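Local coordinates for pumilio homology domain family member 4 (Saccharomyces cerevisiae, PDB 3BWT), which binds messenger RNA through its Pumilio homology domain, a single-stranded RNA-binding domain of eight helical repeats, and acts in gene regulation, at residues K38-I43 with E69-E74; V125-D130 with H135-C140; T290-S295 with K325-M330. One frame throughout, in Å; residues are numbered along the deposited sequence.

Interaction 1: K38-I43 with E69-E74; sequences KAADAI and EEVTTE
Ala40 presses its methyl group against the backbone where helix 60-70 ends, at Glu70 and Val71, in a joint between the first and second Pumilio repeats of this all-helical repeat domain. Its CB lies over the flat face of a peptide group, 3.8 Å from Glu70 O, and is 4.2 Å from Val71 CA. A looser apolar contact follows, with Ala40 CB 4.4 Å from Val71 CG2. Alanine suits the place because a single methyl lets the backbones come close: the CA atoms of Ala40 and Val71 are 5.4 Å apart. The glutamate contributes chiefly its carbonyl group, for although its CB points at helix 37-47 the carboxylate turns away, where OE1 makes a long, weak ion pair with Lys66. Leu32 of helix 22-34 also touches Ala40, whose methyl is buried.

After Glu70 the chain turns away: Val71 is the first residue to leave the helical conformation (psi 161°), and the extended link runs on to Thr72, the N-cap of helix 73-83. A threonine hydroxyl is well suited to that role, since OG1 can accept a bond from an amide that the first helical turn would leave without a partner. Gln75, three residues on, completes a capping box by accepting a hydrogen bond from the backbone N of Thr72 at its OE1. The same side-chain amide also ties the two repeats together, for its NE2 donates a hydrogen bond to OD1 of Asp41, the residue next to Ala40.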
loop_
_atom_site.group_PDB
_atom_site.type_symbol
_atom_site.label_atom_id
_atom_site.label_comp_id
_atom_site.label_asym_id
_atom_site.label_seq_id
_atom_site.Cartn_x
_atom_site.Cartn_y
_atom_site.Cartn_z
ATOM N N LYS A 38 26.784 15.568 -22.843
ATOM C CA LYS A 38 27.657 16.639 -22.356
ATOM C C LYS A 38 27.017 17.365 -21.188
ATOM O O LYS A 38 27.713 17.794 -20.272
ATOM C CB LYS A 38 28.093 17.639 -23.445
ATOM C CG LYS A 38 29.005 17.099 -24.524
ATOM C CD LYS A 38 29.360 18.212 -25.520
ATOM C CE LYS A 38 30.281 17.699 -26.650
ATOM N NZ LYS A 38 30.639 18.761 -27.650
ATOM N N ALA A 39 25.706 17.509 -21.220
ATOM C CA ALA A 39 24.979 18.133 -20.119
ATOM C C ALA A 39 25.094 17.276 -18.864
ATOM O O ALA A 39 25.410 17.788 -17.790
ATOM C CB ALA A 39 23.533 18.355 -20.487
ATOM N N ALA A 40 24.860 15.972 -19.011
ATOM C CA ALA A 40 24.967 15.025 -17.899
ATOM C C ALA A 40 26.356 15.045 -17.259
ATOM O O ALA A 40 26.484 14.997 -16.037
ATOM C CB ALA A 40 24.610 13.611 -18.353
ATOM N N ASP A 41 27.396 15.118 -18.086
ATOM C CA ASP A 41 28.760 15.137 -17.580
ATOM C C ASP A 41 29.014 16.404 -16.773
ATOM O O ASP A 41 29.470 16.359 -15.633
ATOM C CB ASP A 41 29.754 15.088 -18.738
ATOM C CG ASP A 41 29.791 13.747 -19.432
ATOM O OD1 ASP A 41 29.051 12.822 -19.028
ATOM O OD2 ASP A 41 30.575 13.627 -20.397
ATOM N N ALA A 42 28.730 17.541 -17.391
ATOM C CA ALA A 42 28.997 18.826 -16.779
ATOM C C ALA A 42 28.242 18.943 -15.466
ATOM O O ALA A 42 28.778 19.402 -14.451
ATOM C CB ALA A 42 28.577 19.931 -17.719
ATOM N N ILE A 43 26.984 18.528 -15.497
ATOM C CA ILE A 43 26.132 18.653 -14.333
ATOM C C ILE A 43 26.504 17.621 -13.270
ATOM O O ILE A 43 26.496 17.920 -12.079
ATOM C CB ILE A 43 24.653 18.590 -14.732
ATOM C CG1 ILE A 43 24.282 19.875 -15.480
ATOM C CG2 ILE A 43 23.763 18.407 -13.502
ATOM C CD1 ILE A 43 23.015 19.776 -16.278
ATOM N N GLU A 69 18.332 9.778 -14.798
ATOM C CA GLU A 69 17.931 9.120 -16.037
ATOM C C GLU A 69 19.014 9.240 -17.097
ATOM O O GLU A 69 19.262 8.306 -17.849
ATOM C CB GLU A 69 16.638 9.719 -16.586
ATOM C CG GLU A 69 15.388 9.365 -15.805
ATOM C CD GLU A 69 14.230 10.303 -16.116
ATOM O OE1 GLU A 69 14.134 10.784 -17.270
ATOM O OE2 GLU A 69 13.424 10.572 -15.202
ATOM N N GLU A 70 19.667 10.394 -17.138
ATOM C CA GLU A 70 20.449 10.783 -18.308
ATOM C C GLU A 70 21.938 10.467 -18.185
ATOM O O GLU A 70 22.673 10.485 -19.177
ATOM C CB GLU A 70 20.243 12.272 -18.594
ATOM C CG GLU A 70 20.172 12.587 -20.072
ATOM C CD GLU A 70 19.012 11.890 -20.753
ATOM O OE1 GLU A 70 17.878 11.947 -20.216
ATOM O OE2 GLU A 70 19.234 11.291 -21.829
ATOM N N VAL A 71 22.354 10.161 -16.961
ATOM C CA VAL A 71 23.750 9.950 -16.591
ATOM C C VAL A 71 24.168 8.516 -16.971
ATOM O O VAL A 71 23.294 7.664 -17.183
ATOM C CB VAL A 71 23.898 10.233 -15.068
ATOM C CG1 VAL A 71 23.871 8.950 -14.238
ATOM C CG2 VAL A 71 25.120 11.051 -14.794
ATOM N N THR A 72 25.472 8.231 -17.088
ATOM C CA THR A 72 25.880 6.858 -17.456
ATOM C C THR A 72 25.813 5.945 -16.255
ATOM O O THR A 72 25.566 6.390 -15.143
ATOM C CB THR A 72 27.314 6.731 -18.054
ATOM O OG1 THR A 72 28.289 6.996 -17.038
ATOM C CG2 THR A 72 27.515 7.656 -19.234
ATOM N N THR A 73 26.055 4.660 -16.473
ATOM C CA THR A 73 26.062 3.734 -15.351
ATOM C C THR A 73 27.216 4.030 -14.392
ATOM O O THR A 73 27.060 3.939 -13.174
ATOM C CB THR A 73 26.085 2.280 -15.817
ATOM O OG1 THR A 73 24.770 1.919 -16.256
ATOM C CG2 THR A 73 26.494 1.365 -14.680
ATOM N N GLU A 74 28.365 4.406 -14.941
ATOM C CA GLU A 74 29.502 4.736 -14.107
ATOM C C GLU A 74 29.124 5.890 -13.190
ATOM O O GLU A 74 29.354 5.844 -11.981
ATOM C CB GLU A 74 30.728 5.098 -14.952
ATOM C CG GLU A 74 31.408 3.902 -15.625
ATOM C CD GLU A 74 30.544 3.271 -16.711
ATOM O OE1 GLU A 74 30.115 4.003 -17.633
ATOM O OE2 GLU A 74 30.297 2.044 -16.647
#

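Interaction 2: V125-D130 with H135-C140; sequences VQLSKD and HVIQKC
Ile137 meets the neighbouring short helix with both branches of its side chain, set against Leu127 and Ser128. Its CG1 stands beside the backbone N (chi1 -66°), which leaves CG2 anti to that N, and the fork so made straddles two consecutive residues of helix 124-128. Ile137 CG1 packs 3.8 Å from Leu127 CB and also borders Ser128, while on the other prong Ile137 CG2 comes 3.7 Å from Ser128 OG. A beta-branched residue is apt here, since it offers two apolar surfaces close to its own helix and needs no long reach: the CA atoms of Ser128 and Ile137 are 6.3 Å apart.

Leu127 touches Ile137 near its base, and also touches Ser91 and Leu120. Ser128 turns its hydroxyl back beside its own backbone N (chi1 -69°), where OG hydrogen-bonds the carbonyl oxygen of Thr124, one helical turn earlier. That bond satisfies the buried hydroxyl within its own helix, so a small polar residue can face the isoleucine at little cost. Val172 of helix 169-179 touches both Ser128 and Ile137 and continues the apolar packing into the next layer.

Asp130 and Asn134 shape the short connection, with Asn134 ND2 bonded to Asp130 O and Asp130 OD1 more weakly to the N of Asn132. The two helices belong to the fourth Pumilio repeat, and Asn134, His135 and Gln138 on the second of them match the three-residue pattern with which PUF relatives read one RNA base, consistent with a uracil-recognising repeat.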
loop_
_atom_site.group_PDB
_atom_site.type_symbol
_atom_site.label_atom_id
_atom_site.label_comp_id
_atom_site.label_asym_id
_atom_site.label_seq_id
_atom_site.Cartn_x
_atom_site.Cartn_y
_atom_site.Cartn_z
ATOM N N VAL A 125 12.255 -1.051 9.209
ATOM C CA VAL A 125 11.031 -0.758 9.947
ATOM C C VAL A 125 10.786 0.748 10.015
ATOM O O VAL A 125 9.704 1.233 9.681
ATOM C CB VAL A 125 11.065 -1.322 11.376
ATOM C CG1 VAL A 125 9.996 -0.674 12.194
ATOM C CG2 VAL A 125 10.871 -2.825 11.360
ATOM N N GLN A 126 11.807 1.484 10.449
ATOM C CA GLN A 126 11.708 2.926 10.568
ATOM C C GLN A 126 11.130 3.551 9.304
ATOM O O GLN A 126 10.220 4.384 9.377
ATOM C CB GLN A 126 13.074 3.524 10.888
ATOM C CG GLN A 126 13.109 5.048 10.870
ATOM C CD GLN A 126 14.496 5.605 11.207
ATOM O OE1 GLN A 126 14.657 6.805 11.439
ATOM N NE2 GLN A 126 15.499 4.729 11.239
ATOM N N LEU A 127 11.658 3.146 8.150
ATOM C CA LEU A 127 11.226 3.700 6.876
ATOM C C LEU A 127 9.868 3.180 6.464
ATOM O O LEU A 127 9.040 3.938 5.964
ATOM C CB LEU A 127 12.240 3.416 5.788
ATOM C CG LEU A 127 13.614 4.003 6.080
ATOM C CD1 LEU A 127 14.465 3.970 4.824
ATOM C CD2 LEU A 127 13.467 5.424 6.598
ATOM N N SER A 128 9.629 1.893 6.681
ATOM C CA SER A 128 8.296 1.341 6.465
ATOM C C SER A 128 7.239 2.139 7.232
ATOM O O SER A 128 6.111 2.318 6.754
ATOM C CB SER A 128 8.239 -0.133 6.869
ATOM O OG SER A 128 9.000 -0.939 5.986
ATOM N N LYS A 129 7.605 2.625 8.413
ATOM C CA LYS A 129 6.649 3.322 9.262
ATOM C C LYS A 129 6.592 4.809 8.988
ATOM O O LYS A 129 5.768 5.496 9.564
ATOM C CB LYS A 129 6.951 3.110 10.744
ATOM C CG LYS A 129 6.593 1.749 11.300
ATOM C CD LYS A 129 6.867 1.727 12.799
ATOM C CE LYS A 129 6.709 0.331 13.365
ATOM N NZ LYS A 129 6.788 0.327 14.850
ATOM N N ASP A 130 7.446 5.310 8.108
ATOM C CA ASP A 130 7.507 6.754 7.876
ATOM C C ASP A 130 6.652 7.239 6.696
ATOM O O ASP A 130 6.625 6.614 5.637
ATOM C CB ASP A 130 8.963 7.210 7.679
ATOM C CG ASP A 130 9.096 8.718 7.621
ATOM O OD1 ASP A 130 8.063 9.403 7.718
ATOM O OD2 ASP A 130 10.236 9.209 7.487
ATOM N N HIS A 135 7.523 4.878 0.989
ATOM C CA HIS A 135 7.536 4.831 -0.463
ATOM C C HIS A 135 8.856 4.348 -1.049
ATOM O O HIS A 135 8.875 3.683 -2.092
ATOM C CB HIS A 135 7.127 6.179 -1.041
ATOM C CG HIS A 135 5.756 6.602 -0.623
ATOM N ND1 HIS A 135 4.623 5.901 -0.979
ATOM C CD2 HIS A 135 5.333 7.639 0.134
ATOM C CE1 HIS A 135 3.563 6.496 -0.467
ATOM N NE2 HIS A 135 3.966 7.551 0.213
ATOM N N VAL A 136 9.962 4.675 -0.391
ATOM C CA VAL A 136 11.247 4.180 -0.861
ATOM C C VAL A 136 11.227 2.671 -0.732
ATOM O O VAL A 136 11.592 1.949 -1.658
ATOM C CB VAL A 136 12.422 4.745 -0.058
ATOM C CG1 VAL A 136 13.668 3.914 -0.297
ATOM C CG2 VAL A 136 12.667 6.186 -0.424
ATOM N N ILE A 137 10.775 2.205 0.426
ATOM C CA ILE A 137 10.649 0.775 0.685
ATOM C C ILE A 137 9.747 0.056 -0.335
ATOM O O ILE A 137 10.087 -1.021 -0.810
ATOM C CB ILE A 137 10.171 0.518 2.133
ATOM C CG1 ILE A 137 11.253 0.978 3.110
ATOM C CG2 ILE A 137 9.822 -0.957 2.344
ATOM C CD1 ILE A 137 12.663 0.596 2.661
ATOM N N GLN A 138 8.611 0.656 -0.681
ATOM C CA GLN A 138 7.726 0.061 -1.681
ATOM C C GLN A 138 8.377 0.007 -3.061
ATOM O O GLN A 138 8.188 -0.949 -3.803
ATOM C CB GLN A 138 6.419 0.830 -1.775
ATOM C CG GLN A 138 5.593 0.802 -0.522
ATOM C CD GLN A 138 4.237 1.440 -0.737
ATOM O OE1 GLN A 138 3.572 1.169 -1.732
ATOM N NE2 GLN A 138 3.823 2.298 0.190
ATOM N N LYS A 139 9.136 1.036 -3.408
ATOM C CA LYS A 139 9.791 1.084 -4.709
ATOM C C LYS A 139 10.706 -0.114 -4.846
ATOM O O LYS A 139 10.817 -0.713 -5.903
ATOM C CB LYS A 139 10.592 2.376 -4.852
ATOM C CG LYS A 139 11.124 2.640 -6.237
ATOM C CD LYS A 139 10.042 2.534 -7.289
ATOM C CE LYS A 139 9.078 3.700 -7.249
ATOM N NZ LYS A 139 8.016 3.548 -8.289
ATOM N N CYS A 140 11.353 -0.465 -3.748
ATOM C CA CYS A 140 12.271 -1.581 -3.736
ATOM C C CYS A 140 11.562 -2.839 -4.184
ATOM O O CYS A 140 12.099 -3.616 -4.980
ATOM C CB CYS A 140 12.857 -1.768 -2.339
ATOM S SG CYS A 140 14.144 -0.572 -1.952
#

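Interaction 3: T290-S295 with K325-M330; sequences TALDIS and KRIIGM
Met330 and Leu292 pack together where the end of the Pumilio homology domain closes over its eighth repeat, in the manner of the C-terminal capping helices of PUF proteins. The methionine can be followed outward atom by atom. Its CB meets the leucine twice, 3.7 Å from Leu292 CD1 and 3.8 Å from Leu292 CB. From there the chain does not extend but folds: CG stands beside the backbone N (chi1 -46°), and two further bends (chi2 -60°, chi3 -45°) carry it through SD and curl the terminal methyl back over helix 284-298. A flexible, unbranched thioether suits such a curled path, and the side chain also touches Gln289 on the same helix.

Leu292 reaches a second partner, with its CD1 3.7 Å from Ile327 CG2; the two side chains cross at about a right angle. Ile327 in turn packs on Val310, Leu279 and Leu314, which joins this contact to the wider apolar interior, while Tyr303 OH hydrogen-bonds the carbonyl oxygen of Met330. At the tip of the methionine, Met330 CE lies closest to the base of Asp293, 3.7 Å from Asp293 CB and 3.8 Å from Asp293 CA, with carboxylate OD1 a little farther at 4.2 Å.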
loop_
_atom_site.group_PDB
_atom_site.type_symbol
_atom_site.label_atom_id
_atom_site.label_comp_id
_atom_site.label_asym_id
_atom_site.label_seq_id
_atom_site.Cartn_x
_atom_site.Cartn_y
_atom_site.Cartn_z
ATOM N N THR A 290 -25.457 -5.963 2.719
ATOM C CA THR A 290 -24.594 -6.735 1.849
ATOM C C THR A 290 -25.088 -8.172 1.788
ATOM O O THR A 290 -25.137 -8.766 0.715
ATOM C CB THR A 290 -23.144 -6.706 2.322
ATOM O OG1 THR A 290 -22.585 -5.433 2.002
ATOM C CG2 THR A 290 -22.340 -7.775 1.616
ATOM N N ALA A 291 -25.466 -8.710 2.945
ATOM C CA ALA A 291 -25.905 -10.097 3.053
ATOM C C ALA A 291 -27.111 -10.358 2.167
ATOM O O ALA A 291 -27.162 -11.353 1.447
ATOM C CB ALA A 291 -26.229 -10.434 4.494
ATOM N N LEU A 292 -28.077 -9.453 2.226
ATOM C CA LEU A 292 -29.262 -9.528 1.381
ATOM C C LEU A 292 -28.913 -9.376 -0.093
ATOM O O LEU A 292 -29.448 -10.084 -0.933
ATOM C CB LEU A 292 -30.275 -8.448 1.779
ATOM C CG LEU A 292 -30.991 -8.646 3.115
ATOM C CD1 LEU A 292 -31.441 -7.307 3.701
ATOM C CD2 LEU A 292 -32.157 -9.598 2.954
ATOM N N ASP A 293 -28.025 -8.435 -0.406
ATOM C CA ASP A 293 -27.668 -8.152 -1.787
ATOM C C ASP A 293 -26.992 -9.362 -2.412
ATOM O O ASP A 293 -27.403 -9.830 -3.475
ATOM C CB ASP A 293 -26.761 -6.922 -1.870
ATOM C CG ASP A 293 -26.281 -6.634 -3.293
ATOM O OD1 ASP A 293 -27.122 -6.565 -4.213
ATOM O OD2 ASP A 293 -25.056 -6.469 -3.488
ATOM N N ILE A 294 -25.963 -9.875 -1.744
ATOM C CA ILE A 294 -25.271 -11.068 -2.217
ATOM C C ILE A 294 -26.228 -12.253 -2.340
ATOM O O ILE A 294 -26.327 -12.861 -3.403
ATOM C CB ILE A 294 -24.081 -11.458 -1.305
ATOM C CG1 ILE A 294 -23.000 -10.382 -1.350
ATOM C CG2 ILE A 294 -23.497 -12.806 -1.725
ATOM C CD1 ILE A 294 -22.549 -10.036 -2.753
ATOM N N SER A 295 -26.936 -12.567 -1.258
ATOM C CA SER A 295 -27.811 -13.737 -1.235
ATOM C C SER A 295 -28.889 -13.696 -2.323
ATOM O O SER A 295 -29.214 -14.731 -2.913
ATOM C CB SER A 295 -28.433 -13.940 0.149
ATOM O OG SER A 295 -29.352 -12.907 0.452
ATOM N N LYS A 325 -34.878 2.293 6.062
ATOM C CA LYS A 325 -35.254 2.390 4.650
ATOM C C LYS A 325 -34.254 1.690 3.725
ATOM O O LYS A 325 -34.596 1.307 2.612
ATOM C CB LYS A 325 -35.408 3.853 4.218
ATOM C CG LYS A 325 -36.683 4.547 4.670
ATOM C CD LYS A 325 -36.678 5.986 4.183
ATOM C CE LYS A 325 -37.516 6.901 5.072
ATOM N NZ LYS A 325 -37.002 8.308 5.051
ATOM N N ARG A 326 -33.016 1.540 4.183
ATOM C CA ARG A 326 -31.980 0.929 3.371
ATOM C C ARG A 326 -32.261 -0.556 3.191
ATOM O O ARG A 326 -32.213 -1.084 2.077
ATOM C CB ARG A 326 -30.621 1.115 4.039
ATOM C CG ARG A 326 -29.474 1.261 3.063
ATOM C CD ARG A 326 -28.152 0.807 3.667
ATOM N NE ARG A 326 -27.901 1.372 4.986
ATOM C CZ ARG A 326 -27.769 2.670 5.233
ATOM N NH1 ARG A 326 -27.882 3.548 4.244
ATOM N NH2 ARG A 326 -27.542 3.090 6.472
ATOM N N ILE A 327 -32.553 -1.223 4.303
ATOM C CA ILE A 327 -32.828 -2.651 4.305
ATOM C C ILE A 327 -34.152 -2.966 3.624
ATOM O O ILE A 327 -34.295 -3.994 2.965
ATOM C CB ILE A 327 -32.859 -3.204 5.734
ATOM C CG1 ILE A 327 -31.537 -2.900 6.450
ATOM C CG2 ILE A 327 -33.133 -4.693 5.714
ATOM C CD1 ILE A 327 -30.322 -3.515 5.790
ATOM N N ILE A 328 -35.120 -2.077 3.796
ATOM C CA ILE A 328 -36.411 -2.210 3.139
ATOM C C ILE A 328 -36.198 -2.317 1.629
ATOM O O ILE A 328 -36.944 -3.007 0.917
ATOM C CB ILE A 328 -37.312 -1.001 3.466
ATOM C CG1 ILE A 328 -37.660 -0.992 4.956
ATOM C CG2 ILE A 328 -38.578 -1.027 2.637
ATOM C CD1 ILE A 328 -38.454 0.219 5.403
ATOM N N GLY A 329 -35.158 -1.640 1.153
ATOM C CA GLY A 329 -34.848 -1.602 -0.261
ATOM C C GLY A 329 -34.308 -2.922 -0.766
ATOM O O GLY A 329 -34.333 -3.196 -1.967
ATOM N N MET A 330 -33.824 -3.749 0.152
ATOM C CA MET A 330 -33.183 -5.000 -0.227
ATOM C C MET A 330 -34.152 -6.166 -0.132
ATOM O O MET A 330 -33.765 -7.314 -0.343
ATOM C CB MET A 330 -31.973 -5.272 0.677
ATOM C CG MET A 330 -31.051 -4.077 0.888
ATOM S SD MET A 330 -30.330 -3.455 -0.645
ATOM C CE MET A 330 -29.829 -4.996 -1.412
#

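In the fold
The three contacts come one after another along the chain, each closing before the next opens, and follow the row of stacked repeats. Interaction 1 joins the first and second Pumilio repeats, interaction 2 lies within the fourth, and interaction 3 ties helix 284-298 of the eighth to helix 322-328 near the C terminus. The centres of interactions 1 and 2 are about 28 Å apart, and those of interactions 2 and 3 about 41 Å. Interactions 1 and 3, on opposite sides of the chain's centre, have centres about 62 Å apart. None touches another. Together they sample the packing within a repeat, between repeats and at the C-terminal end of the RNA-binding domain.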